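Local coordinates for protein aminoglycoside 6-adenylyltransferase (PDB 2PBE) that confers streptomycin resistance by transferring the nucleotidyl group of ATP or GTP to O-6 of streptomycin, and adenylates streptidine at the same position, at residues N175-A180 with N236-M241; M230-V235 with F246-L251. One frame throughout, in Å; residues are numbered along the deposited sequence.

Interaction 1 of 2, residues N175-A180 with N236-M241; sequences NEILFA and NGYQEM
Tyr238 OH takes a weak hydrogen bond from the backbone N of Ile177, 3.3 Å long with an N-H...O angle of 152°. The bond ties together the N-terminal ends of two helices, 177-204 and 238-263, in the helical bundle of this nucleotidyltransferase. Glu176 is the N-cap residue of one helix and Gly237 that of the other. Gly237 has backbone angles that by themselves call for glycine.

The tyrosine hydroxyl lies beside the chain that leads into helix 177-204. Asn175 OD1 lies 3.3 Å from Tyr238 OH. The side chains of Asn175 and Tyr238 cross at about a right angle, and the amide and ring planes are 71° apart.

Ile177 covers one face of the Tyr238 ring. Its CB makes a CH-pi contact, 3.9 Å from the ring centroid. CG1 lies anti to the backbone N (chi1 -168°). CD1 sits over the centre of the same face. CD1 also lies 3.7 Å from Gly237 C. On the next turn of helix 238-263, selenomethionine Met241 continues the apolar surface: its CG is 4.0 Å from Ile177 CD1. Leu172 of helix 151-173 touches Tyr238, Met241 and Ala180, so a third helix joins the packing. The Met241 chain bends at chi2 and chi3, and its terminal CE lies 3.9 Å from Ala180 CB.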
ATOM      1  N   ASN A 175     -33.144   6.619   5.529  1.00 48.32           N
ATOM      2  CA  ASN A 175     -33.328   6.787   4.089  1.00 48.96           C
ATOM      3  C   ASN A 175     -32.391   7.758   3.391  1.00 48.62           C
ATOM      4  O   ASN A 175     -32.789   8.488   2.485  1.00 49.40           O
ATOM      5  CB  ASN A 175     -34.763   7.191   3.797  1.00 50.49           C
ATOM      6  CG  ASN A 175     -35.644   6.009   3.638  1.00 53.98           C
ATOM      7  OD1 ASN A 175     -35.486   5.235   2.699  1.00 56.48           O
ATOM      8  ND2 ASN A 175     -36.568   5.827   4.562  1.00 55.06           N
ATOM      9  N   GLU A 176     -31.130   7.743   3.804  1.00 47.51           N
ATOM     10  CA  GLU A 176     -30.104   8.607   3.240  1.00 46.45           C
ATOM     11  C   GLU A 176     -29.033   7.672   2.713  1.00 45.03           C
ATOM     12  O   GLU A 176     -27.866   7.769   3.096  1.00 44.74           O
ATOM     13  CB  GLU A 176     -29.519   9.489   4.345  1.00 49.02           C
ATOM     14  CG  GLU A 176     -30.524  10.369   5.085  1.00 52.49           C
ATOM     15  CD  GLU A 176     -30.936  11.583   4.283  1.00 57.00           C
ATOM     16  OE1 GLU A 176     -31.491  12.531   4.891  1.00 58.78           O
ATOM     17  OE2 GLU A 176     -30.712  11.592   3.046  1.00 59.17           O
ATOM     18  N   ILE A 177     -29.426   6.757   1.840  1.00 43.45           N
ATOM     19  CA  ILE A 177     -28.489   5.773   1.317  1.00 42.59           C
ATOM     20  C   ILE A 177     -27.221   6.386   0.728  1.00 42.86           C
ATOM     21  O   ILE A 177     -26.145   5.799   0.820  1.00 41.38           O
ATOM     22  CB  ILE A 177     -29.183   4.865   0.290  1.00 42.33           C
ATOM     23  CG1 ILE A 177     -28.286   3.666  -0.040  1.00 41.20           C
ATOM     24  CG2 ILE A 177     -29.545   5.672  -0.956  1.00 41.13           C
ATOM     25  CD1 ILE A 177     -28.995   2.544  -0.759  1.00 41.05           C
ATOM     26  N   LEU A 178     -27.333   7.584   0.149  1.00 43.84           N
ATOM     27  CA  LEU A 178     -26.154   8.242  -0.417  1.00 44.14           C
ATOM     28  C   LEU A 178     -25.218   8.692   0.701  1.00 43.15           C
ATOM     29  O   LEU A 178     -23.996   8.657   0.551  1.00 42.05           O
ATOM     30  CB  LEU A 178     -26.572   9.430  -1.290  1.00 45.10           C
ATOM     31  CG  LEU A 178     -26.731   9.157  -2.798  1.00 46.36           C
ATOM     32  CD1 LEU A 178     -27.748   8.036  -3.050  1.00 47.01           C
ATOM     33  CD2 LEU A 178     -27.189  10.436  -3.489  1.00 45.42           C
ATOM     34  N   PHE A 179     -25.804   9.102   1.819  1.00 42.62           N
ATOM     35  CA  PHE A 179     -25.025   9.534   2.982  1.00 42.76           C
ATOM     36  C   PHE A 179     -24.269   8.310   3.498  1.00 41.56           C
ATOM     37  O   PHE A 179     -23.066   8.365   3.802  1.00 39.99           O
ATOM     38  CB  PHE A 179     -25.965  10.058   4.071  1.00 43.85           C
ATOM     39  CG  PHE A 179     -25.262  10.544   5.318  1.00 46.03           C
ATOM     40  CD1 PHE A 179     -24.514  11.742   5.298  1.00 46.56           C
ATOM     41  CD2 PHE A 179     -25.386   9.835   6.535  1.00 47.76           C
ATOM     42  CE1 PHE A 179     -23.896  12.246   6.497  1.00 46.16           C
ATOM     43  CE2 PHE A 179     -24.775  10.316   7.739  1.00 46.86           C
ATOM     44  CZ  PHE A 179     -24.032  11.520   7.728  1.00 46.52           C
ATOM     45  N   ALA A 180     -24.989   7.197   3.569  1.00 40.11           N
ATOM     46  CA  ALA A 180     -24.411   5.951   4.042  1.00 39.17           C
ATOM     47  C   ALA A 180     -23.272   5.480   3.142  1.00 39.12           C
ATOM     48  O   ALA A 180     -22.195   5.108   3.631  1.00 38.63           O
ATOM     49  CB  ALA A 180     -25.495   4.904   4.123  1.00 38.30           C
ATOM     50  N   ASN A 236     -26.412  -1.822  -5.857  1.00 56.80           N
ATOM     51  CA  ASN A 236     -27.241  -0.805  -5.202  1.00 56.32           C
ATOM     52  C   ASN A 236     -28.467  -1.393  -4.516  1.00 54.39           C
ATOM     53  O   ASN A 236     -28.982  -2.447  -4.922  1.00 53.47           O
ATOM     54  CB  ASN A 236     -27.675   0.239  -6.235  1.00 59.50           C
ATOM     55  CG  ASN A 236     -28.714  -0.307  -7.199  1.00 62.20           C
ATOM     56  OD1 ASN A 236     -28.461  -1.273  -7.936  1.00 63.76           O
ATOM     57  ND2 ASN A 236     -29.911   0.310  -7.199  1.00 62.73           N
ATOM     58  N   GLY A 237     -28.904  -0.717  -3.454  1.00 52.28           N
ATOM     59  CA  GLY A 237     -30.054  -1.154  -2.706  1.00 48.63           C
ATOM     60  C   GLY A 237     -29.817  -1.008  -1.217  1.00 46.30           C
ATOM     61  O   GLY A 237     -28.707  -1.213  -0.736  1.00 45.60           O
ATOM     62  N   TYR A 238     -30.871  -0.672  -0.482  1.00 44.68           N
ATOM     63  CA  TYR A 238     -30.748  -0.503   0.949  1.00 43.18           C
ATOM     64  C   TYR A 238     -30.302  -1.761   1.666  1.00 42.51           C
ATOM     65  O   TYR A 238     -29.466  -1.693   2.568  1.00 43.67           O
ATOM     66  CB  TYR A 238     -32.059  -0.032   1.553  1.00 44.11           C
ATOM     67  CG  TYR A 238     -32.236   1.458   1.501  1.00 45.58           C
ATOM     68  CD1 TYR A 238     -32.796   2.079   0.363  1.00 46.16           C
ATOM     69  CD2 TYR A 238     -31.796   2.273   2.576  1.00 45.20           C
ATOM     70  CE1 TYR A 238     -32.912   3.508   0.282  1.00 46.37           C
ATOM     71  CE2 TYR A 238     -31.895   3.695   2.509  1.00 46.03           C
ATOM     72  CZ  TYR A 238     -32.449   4.302   1.357  1.00 46.07           C
ATOM     73  OH  TYR A 238     -32.499   5.672   1.281  1.00 48.06           O
ATOM     74  N   GLN A 239     -30.866  -2.906   1.288  1.00 41.01           N
ATOM     75  CA  GLN A 239     -30.490  -4.164   1.931  1.00 39.31           C
ATOM     76  C   GLN A 239     -29.091  -4.586   1.531  1.00 37.62           C
ATOM     77  O   GLN A 239     -28.373  -5.187   2.322  1.00 38.11           O
ATOM     78  CB  GLN A 239     -31.483  -5.278   1.596  1.00 39.67           C
ATOM     79  CG  GLN A 239     -32.938  -4.919   1.860  1.00 42.59           C
ATOM     80  CD  GLN A 239     -33.158  -4.176   3.166  1.00 44.86           C
ATOM     81  OE1 GLN A 239     -32.821  -4.670   4.241  1.00 44.75           O
ATOM     82  NE2 GLN A 239     -33.739  -2.985   3.073  1.00 44.24           N
ATOM     83  N   GLU A 240     -28.704  -4.277   0.305  1.00 36.50           N
ATOM     84  CA  GLU A 240     -27.374  -4.624  -0.199  1.00 35.84           C
ATOM     85  C   GLU A 240     -26.333  -3.865   0.582  1.00 35.49           C
ATOM     86  O   GLU A 240     -25.222  -4.339   0.805  1.00 35.17           O
ATOM     87  CB  GLU A 240     -27.260  -4.258  -1.671  1.00 35.78           C
ATOM     88  CG  GLU A 240     -28.149  -5.080  -2.577  1.00 37.57           C
ATOM     89  CD  GLU A 240     -27.844  -6.565  -2.487  1.00 36.85           C
ATOM     90  OE1 GLU A 240     -26.658  -6.926  -2.628  1.00 37.42           O
ATOM     91  OE2 GLU A 240     -28.787  -7.363  -2.284  1.00 36.55           O
HETATM   92  N   MSE A 241     -26.714  -2.670   0.988  1.00 36.36           N
HETATM   93  CA  MSE A 241     -25.831  -1.822   1.761  1.00 37.55           C
HETATM   94  C   MSE A 241     -25.611  -2.379   3.155  1.00 35.02           C
HETATM   95  O   MSE A 241     -24.479  -2.372   3.640  1.00 34.67           O
HETATM   96  CB  MSE A 241     -26.407  -0.414   1.845  1.00 43.72           C
HETATM   97  CG  MSE A 241     -25.959   0.484   0.707  1.00 49.78           C
HETATM   98 SE   MSE A 241     -23.999   0.676   0.666  1.00 61.30          SE
HETATM   99  CE  MSE A 241     -23.779   2.015   2.060  1.00 57.09           C
TER

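Interaction 2 of 2, residues M230-V235 with F246-L251; sequences MSTYSV and FTCYAL
Thr232 meets three residues on one side of helix 238-263: Thr247, Cys248 and Leu251. It sits in the loop that follows helix 223-230. A type I beta turn runs from Met230 to Tyr233 and is closed by a hydrogen bond from Tyr233 N to Met230 O at 2.9 Å. The contact thus joins the link between two helices to the body of the second.

The methyl group of Thr232 does most of the touching. CG2 is anti to the carbonyl carbon and lies 3.8 Å from Leu251 CD1 and 3.9 Å from Thr247 CG2. The Thr232 and Leu251 side chains cross at about a right angle. Cys248 adds its sulfur, with SG 4.0 Å from Thr232 CB. Leu192 of helix 177-204 touches both Thr232 and Leu251.

Thr247 also turns its methyl to the loop. Its CG2 meets Ser231 at two atoms, 3.6 Å from Ser231 O and 3.7 Å from Ser231 OG. Thr247 OG1 is anti to the carbonyl carbon, beside the backbone N (chi1 -66°), and is hydrogen-bonded to Lys243 O one turn back in its own helix.

The other hydroxyls also have partners. Ser231 OG is hydrogen-bonded to Glu228 O. Thr232 OG1 is hydrogen-bonded to two groups, Leu229 O and Arg189 NE. No hydrogen bond crosses between 230-235 and 246-251. Their contact therefore rests on van der Waals packing of methyl groups and a sulfur, and of the Thr247 methyl against two oxygens of Ser231, while the hydroxyls of Ser231, Thr232 and Thr247 are hydrogen-bonded to other residues.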
HETATM    1  N   MSE A 230     -13.322  -7.732  -1.980  1.00 36.75           N
HETATM    2  CA  MSE A 230     -14.255  -7.591  -3.085  1.00 39.03           C
HETATM    3  C   MSE A 230     -15.669  -7.832  -2.582  1.00 37.19           C
HETATM    4  O   MSE A 230     -16.611  -7.165  -3.009  1.00 37.18           O
HETATM    5  CB  MSE A 230     -13.949  -8.576  -4.229  1.00 43.29           C
HETATM    6  CG  MSE A 230     -12.839  -8.123  -5.184  1.00 50.15           C
HETATM    7 SE   MSE A 230     -12.953  -6.237  -5.750  1.00 61.14          SE
HETATM    8  CE  MSE A 230     -11.650  -5.438  -4.544  1.00 56.98           C
ATOM      9  N   SER A 231     -15.827  -8.773  -1.656  1.00 36.51           N
ATOM     10  CA  SER A 231     -17.150  -9.089  -1.141  1.00 35.83           C
ATOM     11  C   SER A 231     -17.758  -7.965  -0.327  1.00 35.66           C
ATOM     12  O   SER A 231     -18.926  -8.048   0.043  1.00 35.97           O
ATOM     13  CB  SER A 231     -17.130 -10.383  -0.319  1.00 34.58           C
ATOM     14  OG  SER A 231     -16.397 -10.231   0.871  1.00 33.93           O
ATOM     15  N   THR A 232     -16.982  -6.919  -0.051  1.00 34.63           N
ATOM     16  CA  THR A 232     -17.531  -5.794   0.706  1.00 35.76           C
ATOM     17  C   THR A 232     -18.220  -4.845  -0.250  1.00 37.48           C
ATOM     18  O   THR A 232     -18.744  -3.815   0.156  1.00 38.49           O
ATOM     19  CB  THR A 232     -16.463  -5.001   1.432  1.00 35.07           C
ATOM     20  OG1 THR A 232     -15.691  -4.266   0.476  1.00 36.01           O
ATOM     21  CG2 THR A 232     -15.576  -5.933   2.227  1.00 34.88           C
ATOM     22  N   TYR A 233     -18.183  -5.168  -1.531  1.00 38.60           N
ATOM     23  CA  TYR A 233     -18.834  -4.345  -2.534  1.00 39.68           C
ATOM     24  C   TYR A 233     -20.084  -5.094  -2.924  1.00 43.12           C
ATOM     25  O   TYR A 233     -20.030  -6.296  -3.119  1.00 44.27           O
ATOM     26  CB  TYR A 233     -17.911  -4.200  -3.736  1.00 35.20           C
ATOM     27  CG  TYR A 233     -16.759  -3.269  -3.475  1.00 31.51           C
ATOM     28  CD1 TYR A 233     -16.933  -1.877  -3.588  1.00 29.99           C
ATOM     29  CD2 TYR A 233     -15.484  -3.765  -3.098  1.00 31.77           C
ATOM     30  CE1 TYR A 233     -15.863  -0.977  -3.337  1.00 29.78           C
ATOM     31  CE2 TYR A 233     -14.394  -2.871  -2.839  1.00 31.80           C
ATOM     32  CZ  TYR A 233     -14.600  -1.472  -2.959  1.00 30.96           C
ATOM     33  OH  TYR A 233     -13.588  -0.571  -2.680  1.00 33.27           O
ATOM     34  N   SER A 234     -21.215  -4.415  -3.001  1.00 47.55           N
ATOM     35  CA  SER A 234     -22.446  -5.085  -3.417  1.00 52.19           C
ATOM     36  C   SER A 234     -23.277  -4.088  -4.218  1.00 53.73           C
ATOM     37  O   SER A 234     -23.197  -2.870  -3.997  1.00 54.91           O
ATOM     38  CB  SER A 234     -23.259  -5.565  -2.209  1.00 53.47           C
ATOM     39  OG  SER A 234     -22.470  -6.353  -1.322  1.00 55.60           O
ATOM     40  N   VAL A 235     -24.077  -4.617  -5.138  1.00 54.60           N
ATOM     41  CA  VAL A 235     -24.957  -3.807  -5.994  1.00 56.32           C
ATOM     42  C   VAL A 235     -25.829  -2.818  -5.185  1.00 56.88           C
ATOM     43  O   VAL A 235     -25.943  -2.950  -3.974  1.00 57.25           O
ATOM     44  CB  VAL A 235     -25.854  -4.739  -6.862  1.00 56.68           C
ATOM     45  CG1 VAL A 235     -24.983  -5.656  -7.713  1.00 55.46           C
ATOM     46  CG2 VAL A 235     -26.767  -5.556  -5.974  1.00 56.02           C
ATOM     47  N   PHE A 246     -22.192  -5.054   7.114  1.00 27.96           N
ATOM     48  CA  PHE A 246     -21.976  -6.174   8.011  1.00 28.00           C
ATOM     49  C   PHE A 246     -20.768  -6.978   7.569  1.00 27.94           C
ATOM     50  O   PHE A 246     -20.068  -7.545   8.404  1.00 28.16           O
ATOM     51  CB  PHE A 246     -23.203  -7.074   8.087  1.00 28.71           C
ATOM     52  CG  PHE A 246     -24.405  -6.415   8.711  1.00 31.03           C
ATOM     53  CD1 PHE A 246     -24.265  -5.427   9.712  1.00 30.14           C
ATOM     54  CD2 PHE A 246     -25.695  -6.821   8.339  1.00 31.45           C
ATOM     55  CE1 PHE A 246     -25.414  -4.851  10.335  1.00 31.43           C
ATOM     56  CE2 PHE A 246     -26.853  -6.263   8.945  1.00 31.97           C
ATOM     57  CZ  PHE A 246     -26.711  -5.274   9.945  1.00 32.09           C
ATOM     58  N   THR A 247     -20.531  -7.018   6.262  1.00 26.46           N
ATOM     59  CA  THR A 247     -19.386  -7.748   5.724  1.00 26.60           C
ATOM     60  C   THR A 247     -18.098  -7.076   6.218  1.00 26.69           C
ATOM     61  O   THR A 247     -17.162  -7.763   6.611  1.00 27.71           O
ATOM     62  CB  THR A 247     -19.465  -7.824   4.170  1.00 27.12           C
ATOM     63  OG1 THR A 247     -20.598  -8.623   3.807  1.00 26.65           O
ATOM     64  CG2 THR A 247     -18.191  -8.448   3.562  1.00 23.63           C
ATOM     65  N   CYS A 248     -18.062  -5.746   6.211  1.00 26.07           N
ATOM     66  CA  CYS A 248     -16.909  -5.008   6.715  1.00 26.31           C
ATOM     67  C   CYS A 248     -16.746  -5.320   8.205  1.00 26.65           C
ATOM     68  O   CYS A 248     -15.630  -5.437   8.711  1.00 25.28           O
ATOM     69  CB  CYS A 248     -17.109  -3.513   6.524  1.00 28.29           C
ATOM     70  SG  CYS A 248     -17.130  -3.012   4.782  1.00 34.02           S
ATOM     71  N   TYR A 249     -17.869  -5.456   8.903  1.00 26.82           N
ATOM     72  CA  TYR A 249     -17.862  -5.788  10.330  1.00 27.93           C
ATOM     73  C   TYR A 249     -17.121  -7.095  10.552  1.00 27.96           C
ATOM     74  O   TYR A 249     -16.152  -7.163  11.318  1.00 29.10           O
ATOM     75  CB  TYR A 249     -19.301  -5.955  10.862  1.00 29.06           C
ATOM     76  CG  TYR A 249     -19.984  -4.671  11.272  1.00 29.06           C
ATOM     77  CD1 TYR A 249     -19.536  -3.419  10.772  1.00 29.54           C
ATOM     78  CD2 TYR A 249     -21.083  -4.684  12.169  1.00 28.55           C
ATOM     79  CE1 TYR A 249     -20.154  -2.219  11.151  1.00 29.93           C
ATOM     80  CE2 TYR A 249     -21.722  -3.464  12.571  1.00 29.82           C
ATOM     81  CZ  TYR A 249     -21.244  -2.234  12.051  1.00 31.60           C
ATOM     82  OH  TYR A 249     -21.822  -1.037  12.423  1.00 32.40           O
ATOM     83  N   ALA A 250     -17.603  -8.125   9.860  1.00 26.48           N
ATOM     84  CA  ALA A 250     -17.040  -9.463   9.947  1.00 24.40           C
ATOM     85  C   ALA A 250     -15.547  -9.453   9.679  1.00 24.50           C
ATOM     86  O   ALA A 250     -14.769 -10.045  10.421  1.00 24.65           O
ATOM     87  CB  ALA A 250     -17.744 -10.364   8.957  1.00 24.55           C
ATOM     88  N   LEU A 251     -15.139  -8.761   8.617  1.00 23.40           N
ATOM     89  CA  LEU A 251     -13.734  -8.702   8.268  1.00 23.30           C
ATOM     90  C   LEU A 251     -12.901  -7.856   9.212  1.00 24.26           C
ATOM     91  O   LEU A 251     -11.729  -8.149   9.429  1.00 24.51           O
ATOM     92  CB  LEU A 251     -13.572  -8.201   6.844  1.00 22.85           C
ATOM     93  CG  LEU A 251     -13.946  -9.255   5.803  1.00 22.84           C
ATOM     94  CD1 LEU A 251     -13.970  -8.646   4.422  1.00 22.99           C
ATOM     95  CD2 LEU A 251     -12.939 -10.413   5.859  1.00 23.82           C
TER

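Interactions 1 and 2 share helix 238-263, and their centres are about 14 Å apart. Interaction 1 uses the start of this helix and interaction 2 a part further along. Their segments alternate in the chain: 175-180, 230-235, 236-241, 246-251. Segment 230-235 runs directly into 236-241, and the two contacts touch where Glu240 packs against Ser234 and Val235. The incoming loop therefore lies against the helix it leads into, while the start of that helix packs on the start of helix 177-204. Both contacts lie on the same side of the chain's centre, away from its mixed beta sheet: interaction 1 joins two helix starts, interaction 2 a loop and a helix.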